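Local coordinates for carbohydrate-binding module family 14 protein (Pseudocercospora fuligena, PDB 4Z4A) that probably binds chitin as a secreted fungal effector and, as an Avr4 avirulence protein, is probably recognised by the Cf-4 receptor of the host plant, at residues N53-S59 and I70-P76; L79-D83 and N93-G97; I33-C38 and P60-L66. One frame throughout, in Å; residues are numbered along the deposited sequence.

Interaction 1. Residues N53-S59 and I70-P76; sequences NGYIQCS and IHEMPCP
Strands 54-59 and 70-74 run antiparallel, their axes 4.6 Å apart at closest approach and their N-to-C directions 151° apart. Tyr55-Met73 and Gln57-His71 are hydrogen-bonded pairs: Tyr55 N to Met73 O, Met73 N to Tyr55 O and His71 N to Gln57 O are each 2.8 Å, Gln57 N to His71 O 2.9 Å. Gly54-Pro74, Ile56-Glu72 and Cys58-Ile70 are non-hydrogen-bonded pairs. At Gly54 the strands pinch to a CA-CA distance of 4.0 Å with Pro74, and a beta carbon there would clash with Met73 O.

Tyr55 takes chi1 p, which swings its ring across the partner strand: Met73 CB makes a CH-pi contact over one face, 3.5 Å from the centroid, while the opposite face stacks with Trp81. Cys75 SG, disulfide-bonded to Cys88, lies at the ring edge. Flexible Met73 (mmm) puts its CG 4.2 Å from Gln57 CB. Gln57 (chi1 and chi2 t) and His71 (chi1 m) share this face; Ser59 OG lies 3.4 Å from His71 CD2, its hydroxyl hydrogen-bonded to Leu39 O of the second subunit. This is the central hairpin of the small disulfide-rich CBM14 (peritrophin-A) fold; strand 45-48 pairs with the edge of 54-60 that faces away from 68-74.

The other face carries Ile56 (mt) and Ile70 (mm), Ile70 CD1 lying 3.8 Å from both Ile56 CG2 and Cys58 SG; Cys58 is disulfide-bonded to Cys28. Glu72 extends to a salt bridge with Lys50. Beyond the strands, Cys75 N bonds Asn53 O at 3.0 Å, and Asn53 ND2 (chi1 t) bonds Pro76 O at 3.3 Å and also Leu79 O.

Interaction 2. Residues L79-D83 and N93-G97; sequences LLWND and NTTCG. With EDO (1,2-ethanediol), chain R.
Thr94 lays its side chain against Leu80, OG1 coming to 3.5 Å from Leu80 CB and donating a 2.7 Å hydrogen bond to Trp81 O. Its chi1 is t, which also lets the same OG1 accept from Cys96 N at 3.0 Å, so one small hydroxyl both ties the loop to the strand and closes its own turn. Segment 79-83 is extended, with strand 80-82 at its middle; 93-97 has no regular structure, Thr94 being extended (phi/psi -72/147) and Thr95 turning back (-99/3). The touching parts run at 85° to each other, Asn82 and Thr94 bringing their CA atoms to 4.5 Å.

Trp81 O is a shared acceptor, taking also a weak bond from Thr95 N at 3.3 Å. Thr95, with chi1 p, turns its hydroxyl to the strand end, where OG1 accepts from Asp83 N at 2.8 Å. Asp83 (chi1 t) carries its carboxylate away from the loop: OD1 accepts from Trp81 NE1 at 2.9 Å, fixing the indole, and forms a salt bridge with Lys86, while OD2 takes a 2.9 Å bond from O1 of a 1,2-ethanediol that probably came from the crystallisation liquor. Asn82 (chi1 t) sets CG 3.3 Å from Asn93 O and through ND2 bonds Asp89 of strand 87-89, which pairs with 80-82.

The Thr94 and Thr95 bonds thus hold loop 93-97, with its ST turn, against strand 80-82; separately, the Cys96-Cys52 disulfide ties the loop to the residues before strand 54-60, in the disulfide-rich CBM14 (peritrophin-A) fold.

Interaction 3. Residues I33-C38 and P60-L66; sequences IKTTKC and PADDSYL
Ile33, in the last turn of the short helix 30-36, points its side chain at the loop 60-66: chi1 is m, and CG2 settles 3.5 Å from Tyr65 C, 4.1 Å from Tyr65 CB and 4.1 Å from Pro60 CB. A branched aliphatic residue suits this buried spot against Pro60 and Tyr65. One residue on, Lys34 passes its CA 3.6 Å from Tyr65 O, and its long chain lies along Leu66, CE to Leu66 CD2 4.2 Å. Thr36 OG1 accepts from Cys38 N at 2.9 Å in an ST turn.

The contact thus lays the N-terminal helix on the loop that joins strands 54-60 and 68-74 of the CBM14 hairpin. That loop has a type I turn, Asp62 to Tyr65, with Tyr65 N to Asp62 O at 3.1 Å; Asp62 OD1 accepts from Ser64 N at 2.8 Å as an Asx turn, and Tyr65 has backbone angles in the left-handed helical region (52/53).

Lys37 closes the helix, its N bonding Ile33 O at 2.9 Å, and adopts positive phi (62/18). Its m-t-t-p chain spreads its methylenes over the face of the Tyr65 ring (chi1 m): CD is 3.7 Å from the centroid in a CH-pi contact, and CE 3.5 Å from Tyr65 CD2. The ring's hydroxyl meets Tyr65 of the second subunit in a hydrogen bond. Finally Cys38, disulfide-bonded to Cys44, rests SG 3.9 Å from Pro60 CG, which also lies 3.7 Å from Lys37 O.

In the fold
Interaction 1 lies nearest the chain's centre, about 6 Å from it, its own centre about 13 Å from that of interaction 2 and about 18 Å from that of interaction 3; the latter two lie on opposite sides of the chain's centre, with centres about 26 Å and nearest atoms about 13 Å apart. Interactions 1 and 2 join where Tyr55 CG meets Trp81 CZ3 at 3.3 Å and Asn53 ND2 probably bonds Leu79 O at 2.7 Å. At the other end Cys58 O lies 3.7 Å from Cys38 SG, so the hairpin strand abuts the turn that follows the helix. Interactions 1 and 3 both also touch the second subunit. The 1,2-ethanediol molecules near these contacts probably come from the crystallisation liquor, and where chitin would lie cannot be read from them.

Interaction 1. Residues N53-S59 and I70-P76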
ATOM      1  N   ASN B  53     -14.166  -4.488   5.844  1.00 32.42           N
ATOM      2  CA  ASN B  53     -13.996  -4.455   4.362  1.00 35.73           C
ATOM      3  C   ASN B  53     -13.119  -3.253   3.936  1.00 33.28           C
ATOM      4  O   ASN B  53     -13.370  -2.616   2.913  1.00 32.08           O
ATOM      5  CB  ASN B  53     -15.357  -4.467   3.619  1.00 40.34           C
ATOM      6  CG  ASN B  53     -15.227  -4.568   2.064  1.00 43.01           C
ATOM      7  OD1 ASN B  53     -15.872  -3.805   1.338  1.00 43.56           O
ATOM      8  ND2 ASN B  53     -14.444  -5.515   1.562  1.00 42.64           N
ATOM      9  N   GLY B  54     -12.133  -2.927   4.771  1.00 32.06           N
ATOM     10  CA  GLY B  54     -11.181  -1.865   4.501  1.00 31.48           C
ATOM     11  C   GLY B  54     -10.164  -1.700   5.613  1.00 29.40           C
ATOM     12  O   GLY B  54     -10.054  -2.547   6.530  1.00 30.55           O
ATOM     13  N   TYR B  55      -9.407  -0.616   5.545  1.00 30.06           N
ATOM     14  CA  TYR B  55      -8.304  -0.353   6.479  1.00 27.33           C
ATOM     15  C   TYR B  55      -7.992   1.125   6.473  1.00 28.42           C
ATOM     16  O   TYR B  55      -8.657   1.920   5.785  1.00 31.44           O
ATOM     17  CB  TYR B  55      -7.047  -1.185   6.100  1.00 26.27           C
ATOM     18  CG  TYR B  55      -6.547  -0.880   4.700  1.00 26.76           C
ATOM     19  CD1 TYR B  55      -7.180  -1.427   3.568  1.00 26.96           C
ATOM     20  CD2 TYR B  55      -5.418  -0.078   4.504  1.00 24.95           C
ATOM     21  CE1 TYR B  55      -6.728  -1.140   2.300  1.00 26.93           C
ATOM     22  CE2 TYR B  55      -4.960   0.212   3.236  1.00 26.44           C
ATOM     23  CZ  TYR B  55      -5.593  -0.340   2.134  1.00 27.07           C
ATOM     24  OH  TYR B  55      -5.131  -0.067   0.852  1.00 28.15           O
ATOM     25  N   ILE B  56      -7.042   1.509   7.317  1.00 26.79           N
ATOM     26  CA  ILE B  56      -6.593   2.864   7.419  1.00 27.72           C
ATOM     27  C   ILE B  56      -5.103   2.906   7.038  1.00 28.15           C
ATOM     28  O   ILE B  56      -4.296   2.098   7.542  1.00 26.21           O
ATOM     29  CB  ILE B  56      -6.756   3.396   8.831  1.00 31.74           C
ATOM     30  CG1 ILE B  56      -8.259   3.535   9.168  1.00 33.18           C
ATOM     31  CG2 ILE B  56      -6.020   4.741   8.989  1.00 31.57           C
ATOM     32  CD1 ILE B  56      -8.502   3.914  10.611  1.00 38.50           C
ATOM     33  N   GLN B  57      -4.773   3.808   6.114  1.00 27.99           N
ATOM     34  CA  GLN B  57      -3.367   4.131   5.841  1.00 27.11           C
ATOM     35  C   GLN B  57      -3.120   5.543   6.291  1.00 29.19           C
ATOM     36  O   GLN B  57      -3.906   6.466   5.942  1.00 29.36           O
ATOM     37  CB  GLN B  57      -3.045   4.000   4.374  1.00 28.63           C
ATOM     38  CG  GLN B  57      -1.590   4.306   4.024  1.00 28.51           C
ATOM     39  CD  GLN B  57      -1.223   3.760   2.659  1.00 30.59           C
ATOM     40  OE1 GLN B  57      -2.045   3.145   1.993  1.00 31.43           O
ATOM     41  NE2 GLN B  57       0.005   3.965   2.252  1.00 32.50           N
ATOM     42  N   CYS B  58      -2.042   5.729   7.059  1.00 29.03           N
ATOM     43  CA  CYS B  58      -1.550   7.051   7.423  1.00 31.04           C
ATOM     44  C   CYS B  58      -0.434   7.467   6.486  1.00 30.48           C
ATOM     45  O   CYS B  58       0.498   6.725   6.238  1.00 28.94           O
ATOM     46  CB  CYS B  58      -1.080   7.089   8.871  1.00 33.87           C
ATOM     47  SG  CYS B  58      -2.498   7.134   9.970  1.00 34.86           S
ATOM     48  N   SER B  59      -0.579   8.643   5.885  1.00 29.78           N
ATOM     49  CA  SER B  59       0.451   9.188   5.024  1.00 30.39           C
ATOM     50  C   SER B  59       1.160  10.311   5.760  1.00 29.46           C
ATOM     51  O   SER B  59       0.517  11.147   6.368  1.00 30.73           O
ATOM     52  CB  SER B  59      -0.144   9.736   3.723  1.00 31.08           C
ATOM     53  OG  SER B  59      -0.577   8.696   2.854  1.00 32.60           O
ATOM     54  N   ILE B  70      -4.875  10.823   7.683  1.00 34.77           N
ATOM     55  CA  ILE B  70      -5.691   9.601   7.648  1.00 36.04           C
ATOM     56  C   ILE B  70      -6.276   9.402   6.262  1.00 37.14           C
ATOM     57  O   ILE B  70      -6.863  10.337   5.698  1.00 34.66           O
ATOM     58  CB  ILE B  70      -6.897   9.663   8.646  1.00 38.99           C
ATOM     59  CG1 ILE B  70      -6.421   9.567  10.093  1.00 41.27           C
ATOM     60  CG2 ILE B  70      -7.947   8.571   8.388  1.00 38.90           C
ATOM     61  CD1 ILE B  70      -6.159   8.146  10.567  1.00 42.45           C
ATOM     62  N   HIS B  71      -6.141   8.179   5.735  1.00 34.67           N
ATOM     63  CA  HIS B  71      -6.870   7.707   4.551  1.00 33.61           C
ATOM     64  C   HIS B  71      -7.640   6.444   4.891  1.00 34.80           C
ATOM     65  O   HIS B  71      -7.045   5.439   5.286  1.00 33.61           O
ATOM     66  CB  HIS B  71      -5.898   7.413   3.417  1.00 34.50           C
ATOM     67  CG  HIS B  71      -5.120   8.600   2.976  1.00 35.60           C
ATOM     68  ND1 HIS B  71      -5.629   9.525   2.087  1.00 37.83           N
ATOM     69  CD2 HIS B  71      -3.886   9.040   3.313  1.00 37.04           C
ATOM     70  CE1 HIS B  71      -4.738  10.479   1.890  1.00 38.92           C
ATOM     71  NE2 HIS B  71      -3.672  10.211   2.620  1.00 40.89           N
ATOM     72  N   GLU B  72      -8.962   6.501   4.816  1.00 34.75           N
ATOM     73  CA  GLU B  72      -9.810   5.320   4.983  1.00 36.19           C
ATOM     74  C   GLU B  72      -9.893   4.605   3.646  1.00 35.28           C
ATOM     75  O   GLU B  72     -10.446   5.103   2.679  1.00 35.79           O
ATOM     76  CB  GLU B  72     -11.190   5.732   5.523  1.00 40.58           C
ATOM     77  CG  GLU B  72     -11.070   6.378   6.892  1.00 43.05           C
ATOM     78  CD  GLU B  72     -12.421   6.752   7.483  1.00 50.40           C
ATOM     79  OE1 GLU B  72     -12.649   7.954   7.700  1.00 53.44           O
ATOM     80  OE2 GLU B  72     -13.256   5.850   7.724  1.00 51.40           O
ATOM     81  N   MET B  73      -9.274   3.437   3.562  1.00 32.10           N
ATOM     82  CA  MET B  73      -9.129   2.743   2.295  1.00 30.83           C
ATOM     83  C   MET B  73     -10.040   1.502   2.231  1.00 30.69           C
ATOM     84  O   MET B  73     -10.098   0.719   3.202  1.00 30.27           O
ATOM     85  CB  MET B  73      -7.668   2.283   2.128  1.00 30.12           C
ATOM     86  CG  MET B  73      -6.606   3.371   2.260  1.00 29.40           C
ATOM     87  SD  MET B  73      -6.687   4.626   0.953  1.00 33.92           S
ATOM     88  CE  MET B  73      -6.212   3.630  -0.470  1.00 35.94           C
ATOM     89  N   PRO B  74     -10.681   1.261   1.086  1.00 31.23           N
ATOM     90  CA  PRO B  74     -11.502   0.064   0.965  1.00 30.78           C
ATOM     91  C   PRO B  74     -10.674  -1.176   0.555  1.00 29.98           C
ATOM     92  O   PRO B  74      -9.590  -1.041  -0.023  1.00 29.91           O
ATOM     93  CB  PRO B  74     -12.458   0.441  -0.172  1.00 32.00           C
ATOM     94  CG  PRO B  74     -11.603   1.262  -1.071  1.00 33.13           C
ATOM     95  CD  PRO B  74     -10.782   2.106  -0.121  1.00 32.78           C
ATOM     96  N   CYS B  75     -11.188  -2.355   0.863  1.00 29.15           N
ATOM     97  CA  CYS B  75     -10.720  -3.592   0.289  1.00 29.59           C
ATOM     98  C   CYS B  75     -11.605  -3.879  -0.902  1.00 30.15           C
ATOM     99  O   CYS B  75     -12.776  -3.445  -0.927  1.00 31.99           O
ATOM    100  CB  CYS B  75     -10.863  -4.761   1.261  1.00 30.74           C
ATOM    101  SG  CYS B  75      -9.629  -4.692   2.592  1.00 32.12           S
ATOM    102  N   PRO B  76     -11.109  -4.694  -1.851  1.00 29.10           N
ATOM    103  CA  PRO B  76     -11.947  -5.211  -2.924  1.00 29.47           C
ATOM    104  C   PRO B  76     -13.179  -5.935  -2.340  1.00 28.96           C
ATOM    105  O   PRO B  76     -13.133  -6.552  -1.258  1.00 28.70           O
ATOM    106  CB  PRO B  76     -11.016  -6.161  -3.687  1.00 28.50           C
ATOM    107  CG  PRO B  76      -9.658  -5.567  -3.435  1.00 28.33           C
ATOM    108  CD  PRO B  76      -9.699  -5.086  -2.023  1.00 27.75           C
TER

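Interaction 2. Residues L79-D83 and N93-G97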
ATOM      1  N   LEU B  79     -13.238  -9.182   0.150  1.00 28.92           N
ATOM      2  CA  LEU B  79     -11.989  -9.332   0.900  1.00 27.34           C
ATOM      3  C   LEU B  79     -12.111  -8.558   2.193  1.00 27.50           C
ATOM      4  O   LEU B  79     -12.847  -7.566   2.274  1.00 28.80           O
ATOM      5  CB  LEU B  79     -10.814  -8.833   0.061  1.00 27.84           C
ATOM      6  CG  LEU B  79     -10.582  -9.489  -1.298  1.00 27.80           C
ATOM      7  CD1 LEU B  79      -9.289  -8.964  -1.931  1.00 28.56           C
ATOM      8  CD2 LEU B  79     -10.532 -11.002  -1.160  1.00 29.25           C
ATOM      9  N   LEU B  80     -11.408  -9.043   3.205  1.00 25.86           N
ATOM     10  CA  LEU B  80     -11.439  -8.491   4.531  1.00 24.93           C
ATOM     11  C   LEU B  80      -9.995  -8.189   4.937  1.00 24.73           C
ATOM     12  O   LEU B  80      -9.062  -8.837   4.491  1.00 22.40           O
ATOM     13  CB  LEU B  80     -12.038  -9.485   5.528  1.00 25.40           C
ATOM     14  CG  LEU B  80     -13.497  -9.903   5.273  1.00 26.61           C
ATOM     15  CD1 LEU B  80     -13.906 -10.811   6.403  1.00 26.99           C
ATOM     16  CD2 LEU B  80     -14.450  -8.722   5.064  1.00 28.58           C
ATOM     17  N   TRP B  81      -9.842  -7.254   5.861  1.00 23.64           N
ATOM     18  CA  TRP B  81      -8.497  -6.953   6.380  1.00 22.50           C
ATOM     19  C   TRP B  81      -7.877  -8.093   7.154  1.00 21.62           C
ATOM     20  O   TRP B  81      -8.542  -8.737   7.988  1.00 22.98           O
ATOM     21  CB  TRP B  81      -8.562  -5.759   7.282  1.00 22.33           C
ATOM     22  CG  TRP B  81      -7.199  -5.217   7.666  1.00 23.01           C
ATOM     23  CD1 TRP B  81      -6.687  -5.140   8.917  1.00 23.52           C
ATOM     24  CD2 TRP B  81      -6.208  -4.655   6.787  1.00 22.76           C
ATOM     25  NE1 TRP B  81      -5.438  -4.564   8.894  1.00 22.55           N
ATOM     26  CE2 TRP B  81      -5.137  -4.222   7.595  1.00 22.02           C
ATOM     27  CE3 TRP B  81      -6.160  -4.402   5.402  1.00 24.32           C
ATOM     28  CZ2 TRP B  81      -3.993  -3.621   7.057  1.00 23.02           C
ATOM     29  CZ3 TRP B  81      -5.036  -3.805   4.880  1.00 22.46           C
ATOM     30  CH2 TRP B  81      -3.970  -3.413   5.709  1.00 22.28           C
ATOM     31  N   ASN B  82      -6.599  -8.340   6.869  1.00 20.61           N
ATOM     32  CA  ASN B  82      -5.805  -9.355   7.561  1.00 19.59           C
ATOM     33  C   ASN B  82      -4.615  -8.571   8.116  1.00 20.91           C
ATOM     34  O   ASN B  82      -3.651  -8.306   7.394  1.00 19.82           O
ATOM     35  CB  ASN B  82      -5.333 -10.427   6.618  1.00 20.24           C
ATOM     36  CG  ASN B  82      -4.334 -11.410   7.213  1.00 21.81           C
ATOM     37  OD1 ASN B  82      -3.826 -11.276   8.345  1.00 22.13           O
ATOM     38  ND2 ASN B  82      -3.940 -12.363   6.406  1.00 22.63           N
ATOM     39  N   ASP B  83      -4.745  -8.178   9.378  1.00 20.18           N
ATOM     40  CA  ASP B  83      -3.679  -7.380  10.007  1.00 21.60           C
ATOM     41  C   ASP B  83      -2.361  -8.087  10.234  1.00 21.90           C
ATOM     42  O   ASP B  83      -1.321  -7.388  10.415  1.00 23.20           O
ATOM     43  CB  ASP B  83      -4.189  -6.815  11.323  1.00 23.62           C
ATOM     44  CG  ASP B  83      -3.473  -5.524  11.716  1.00 24.30           C
ATOM     45  OD1 ASP B  83      -3.432  -4.544  10.948  1.00 23.02           O
ATOM     46  OD2 ASP B  83      -2.934  -5.531  12.842  1.00 27.55           O
ATOM     47  N   ASN B  93      -9.008 -15.637   6.265  1.00 26.70           N
ATOM     48  CA  ASN B  93      -7.787 -15.165   6.900  1.00 25.66           C
ATOM     49  C   ASN B  93      -7.914 -13.876   7.687  1.00 24.81           C
ATOM     50  O   ASN B  93      -6.872 -13.290   8.126  1.00 23.78           O
ATOM     51  CB  ASN B  93      -6.755 -14.938   5.806  1.00 27.53           C
ATOM     52  CG  ASN B  93      -6.442 -16.198   5.057  1.00 29.13           C
ATOM     53  OD1 ASN B  93      -6.413 -17.296   5.643  1.00 30.61           O
ATOM     54  ND2 ASN B  93      -6.194 -16.070   3.754  1.00 29.91           N
ATOM     55  N   THR B  94      -9.120 -13.407   7.928  1.00 23.77           N
ATOM     56  CA  THR B  94      -9.278 -12.100   8.563  1.00 23.01           C
ATOM     57  C   THR B  94      -8.902 -12.087  10.033  1.00 23.97           C
ATOM     58  O   THR B  94      -9.064 -13.072  10.754  1.00 24.35           O
ATOM     59  CB  THR B  94     -10.701 -11.558   8.404  1.00 23.73           C
ATOM     60  OG1 THR B  94     -10.703 -10.169   8.701  1.00 25.65           O
ATOM     61  CG2 THR B  94     -11.697 -12.311   9.296  1.00 25.85           C
ATOM     62  N   THR B  95      -8.375 -10.947  10.465  1.00 24.18           N
ATOM     63  CA  THR B  95      -8.164 -10.628  11.843  1.00 24.98           C
ATOM     64  C   THR B  95      -9.279  -9.724  12.424  1.00 27.33           C
ATOM     65  O   THR B  95      -9.215  -9.318  13.597  1.00 26.93           O
ATOM     66  CB  THR B  95      -6.839  -9.870  12.005  1.00 24.30           C
ATOM     67  OG1 THR B  95      -6.842  -8.729  11.109  1.00 23.61           O
ATOM     68  CG2 THR B  95      -5.700 -10.780  11.729  1.00 24.60           C
ATOM     69  N   CYS B  96     -10.295  -9.418  11.628  1.00 29.53           N
ATOM     70  CA  CYS B  96     -11.295  -8.430  12.024  1.00 30.41           C
ATOM     71  C   CYS B  96     -12.378  -9.122  12.838  1.00 30.91           C
ATOM     72  O   CYS B  96     -12.843 -10.197  12.447  1.00 32.65           O
ATOM     73  CB  CYS B  96     -11.913  -7.779  10.814  1.00 31.77           C
ATOM     74  SG  CYS B  96     -13.078  -6.422  11.182  1.00 35.35           S
ATOM     75  N   GLY B  97     -12.708  -8.507  13.957  1.00 31.70           N
ATOM     76  CA  GLY B  97     -13.676  -9.052  14.903  1.00 34.18           C
ATOM     77  C   GLY B  97     -14.984  -8.276  14.947  1.00 36.88           C
ATOM     78  O   GLY B  97     -15.869  -8.629  15.719  1.00 37.36           O
TER
HETATM   79  C1  EDO R 208      -5.436  -6.047  15.522  1.00 53.82           C
HETATM   80  O1  EDO R 208      -4.088  -6.503  15.365  1.00 60.31           O
HETATM   81  C2  EDO R 208      -6.305  -6.547  14.392  1.00 50.52           C
HETATM   82  O2  EDO R 208      -7.671  -6.249  14.694  1.00 48.83           O

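Interaction 3. Residues I33-C38 and P60-L66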
ATOM      1  N   ILE B  33       4.976   7.637  12.221  1.00 29.01           N
ATOM      2  CA  ILE B  33       5.475   8.513  11.162  1.00 30.76           C
ATOM      3  C   ILE B  33       6.890   8.918  11.470  1.00 29.95           C
ATOM      4  O   ILE B  33       7.746   8.882  10.610  1.00 28.28           O
ATOM      5  CB  ILE B  33       4.560   9.728  11.009  1.00 33.74           C
ATOM      6  CG1 ILE B  33       3.209   9.241  10.450  1.00 39.20           C
ATOM      7  CG2 ILE B  33       5.164  10.742  10.024  1.00 34.24           C
ATOM      8  CD1 ILE B  33       2.043   9.863  11.136  1.00 43.15           C
ATOM      9  N   LYS B  34       7.153   9.318  12.711  1.00 32.32           N
ATOM     10  CA  LYS B  34       8.506   9.769  13.057  1.00 34.81           C
ATOM     11  C   LYS B  34       9.534   8.663  13.013  1.00 33.06           C
ATOM     12  O   LYS B  34      10.653   8.884  12.604  1.00 34.32           O
ATOM     13  CB  LYS B  34       8.540  10.402  14.461  1.00 37.09           C
ATOM     14  CG  LYS B  34       7.762  11.685  14.656  1.00 43.96           C
ATOM     15  CD  LYS B  34       7.771  11.982  16.166  1.00 48.88           C
ATOM     16  CE  LYS B  34       7.742  13.450  16.507  1.00 56.91           C
ATOM     17  NZ  LYS B  34       6.342  13.947  16.558  1.00 61.99           N
ATOM     18  N   THR B  35       9.160   7.465  13.446  1.00 28.80           N
ATOM     19  CA  THR B  35      10.087   6.387  13.595  1.00 31.10           C
ATOM     20  C   THR B  35      10.398   5.689  12.270  1.00 30.34           C
ATOM     21  O   THR B  35      11.516   5.256  12.059  1.00 30.88           O
ATOM     22  CB  THR B  35       9.528   5.367  14.599  1.00 34.08           C
ATOM     23  OG1 THR B  35       9.545   5.962  15.904  1.00 35.68           O
ATOM     24  CG2 THR B  35      10.369   4.160  14.654  1.00 37.67           C
ATOM     25  N   THR B  36       9.403   5.590  11.395  1.00 27.89           N
ATOM     26  CA  THR B  36       9.511   4.806  10.128  1.00 27.01           C
ATOM     27  C   THR B  36       9.506   5.658   8.873  1.00 26.26           C
ATOM     28  O   THR B  36       9.963   5.182   7.823  1.00 28.12           O
ATOM     29  CB  THR B  36       8.342   3.772   9.947  1.00 25.95           C
ATOM     30  OG1 THR B  36       7.080   4.427   9.780  1.00 26.08           O
ATOM     31  CG2 THR B  36       8.296   2.791  11.129  1.00 31.03           C
ATOM     32  N   LYS B  37       8.923   6.867   8.969  1.00 25.85           N
ATOM     33  CA  LYS B  37       8.664   7.755   7.838  1.00 25.73           C
ATOM     34  C   LYS B  37       7.705   7.065   6.851  1.00 24.97           C
ATOM     35  O   LYS B  37       7.599   7.462   5.682  1.00 25.00           O
ATOM     36  CB  LYS B  37       9.950   8.173   7.126  1.00 27.35           C
ATOM     37  CG  LYS B  37      10.842   9.058   7.967  1.00 30.13           C
ATOM     38  CD  LYS B  37      11.949   9.586   7.071  1.00 36.29           C
ATOM     39  CE  LYS B  37      12.728  10.703   7.738  1.00 39.38           C
ATOM     40  NZ  LYS B  37      13.786  10.057   8.530  1.00 43.05           N
ATOM     41  N   CYS B  38       7.040   6.036   7.356  1.00 25.24           N
ATOM     42  CA  CYS B  38       6.151   5.193   6.554  1.00 25.87           C
ATOM     43  C   CYS B  38       6.789   4.660   5.271  1.00 26.64           C
ATOM     44  O   CYS B  38       6.082   4.402   4.296  1.00 27.35           O
ATOM     45  CB  CYS B  38       4.858   5.969   6.257  1.00 28.41           C
ATOM     46  SG  CYS B  38       3.940   6.591   7.696  1.00 31.45           S
ATOM     47  N   PRO B  60       2.490  10.360   5.695  1.00 29.89           N
ATOM     48  CA  PRO B  60       3.098  11.551   6.325  1.00 28.54           C
ATOM     49  C   PRO B  60       2.615  12.844   5.679  1.00 32.50           C
ATOM     50  O   PRO B  60       2.391  12.843   4.482  1.00 33.59           O
ATOM     51  CB  PRO B  60       4.582  11.391   6.010  1.00 29.36           C
ATOM     52  CG  PRO B  60       4.751   9.895   5.825  1.00 28.90           C
ATOM     53  CD  PRO B  60       3.506   9.479   5.103  1.00 29.36           C
ATOM     54  N   ALA B  61       2.452  13.897   6.488  1.00 31.47           N
ATOM     55  CA  ALA B  61       1.808  15.133   5.975  1.00 36.38           C
ATOM     56  C   ALA B  61       2.709  15.798   4.963  1.00 37.47           C
ATOM     57  O   ALA B  61       2.257  16.386   3.964  1.00 38.26           O
ATOM     58  CB  ALA B  61       1.499  16.075   7.107  1.00 36.55           C
ATOM     59  N   ASP B  62       3.993  15.698   5.240  1.00 38.44           N
ATOM     60  CA  ASP B  62       5.001  16.259   4.392  1.00 41.32           C
ATOM     61  C   ASP B  62       6.328  15.608   4.736  1.00 40.38           C
ATOM     62  O   ASP B  62       6.395  14.710   5.593  1.00 36.06           O
ATOM     63  CB  ASP B  62       5.040  17.796   4.624  1.00 42.93           C
ATOM     64  CG  ASP B  62       5.232  18.162   6.084  1.00 45.79           C
ATOM     65  OD1 ASP B  62       6.068  17.513   6.756  1.00 43.16           O
ATOM     66  OD2 ASP B  62       4.569  19.122   6.563  1.00 48.16           O
ATOM     67  N   ASP B  63       7.398  16.084   4.100  1.00 40.80           N
ATOM     68  CA  ASP B  63       8.723  15.522   4.300  1.00 41.78           C
ATOM     69  C   ASP B  63       9.461  15.972   5.575  1.00 40.83           C
ATOM     70  O   ASP B  63      10.655  15.713   5.711  1.00 41.61           O
ATOM     71  CB  ASP B  63       9.567  15.717   3.030  1.00 44.54           C
ATOM     72  CG  ASP B  63       9.996  17.170   2.800  1.00 48.20           C
ATOM     73  OD1 ASP B  63       9.497  18.103   3.486  1.00 46.44           O
ATOM     74  OD2 ASP B  63      10.825  17.366   1.877  1.00 51.88           O
ATOM     75  N   SER B  64       8.754  16.594   6.525  1.00 40.94           N
ATOM     76  CA  SER B  64       9.249  16.716   7.896  1.00 39.09           C
ATOM     77  C   SER B  64       8.979  15.413   8.668  1.00 36.41           C
ATOM     78  O   SER B  64       9.633  15.121   9.670  1.00 34.88           O
ATOM     79  CB  SER B  64       8.562  17.856   8.615  1.00 39.65           C
ATOM     80  OG  SER B  64       8.762  19.056   7.900  1.00 49.19           O
ATOM     81  N   TYR B  65       8.017  14.632   8.183  1.00 35.84           N
ATOM     82  CA  TYR B  65       7.652  13.352   8.804  1.00 34.17           C
ATOM     83  C   TYR B  65       7.358  13.496  10.293  1.00 33.79           C
ATOM     84  O   TYR B  65       7.954  12.789  11.121  1.00 35.37           O
ATOM     85  CB  TYR B  65       8.724  12.271   8.566  1.00 33.38           C
ATOM     86  CG  TYR B  65       8.988  12.013   7.102  1.00 31.67           C
ATOM     87  CD1 TYR B  65       8.186  11.140   6.363  1.00 33.79           C
ATOM     88  CD2 TYR B  65      10.054  12.619   6.459  1.00 35.07           C
ATOM     89  CE1 TYR B  65       8.438  10.891   5.031  1.00 33.89           C
ATOM     90  CE2 TYR B  65      10.324  12.381   5.116  1.00 34.44           C
ATOM     91  CZ  TYR B  65       9.502  11.530   4.411  1.00 33.41           C
ATOM     92  OH  TYR B  65       9.782  11.312   3.096  1.00 35.07           O
ATOM     93  N   LEU B  66       6.465  14.421  10.616  1.00 33.82           N
ATOM     94  CA  LEU B  66       6.111  14.681  12.014  1.00 37.03           C
ATOM     95  C   LEU B  66       4.671  14.296  12.347  1.00 36.11           C
ATOM     96  O   LEU B  66       4.380  13.931  13.483  1.00 37.87           O
ATOM     97  CB  LEU B  66       6.326  16.156  12.364  1.00 39.34           C
ATOM     98  CG  LEU B  66       7.766  16.666  12.276  1.00 41.85           C
ATOM     99  CD1 LEU B  66       7.745  18.199  12.402  1.00 44.08           C
ATOM    100  CD2 LEU B  66       8.641  16.015  13.341  1.00 41.81           C
TER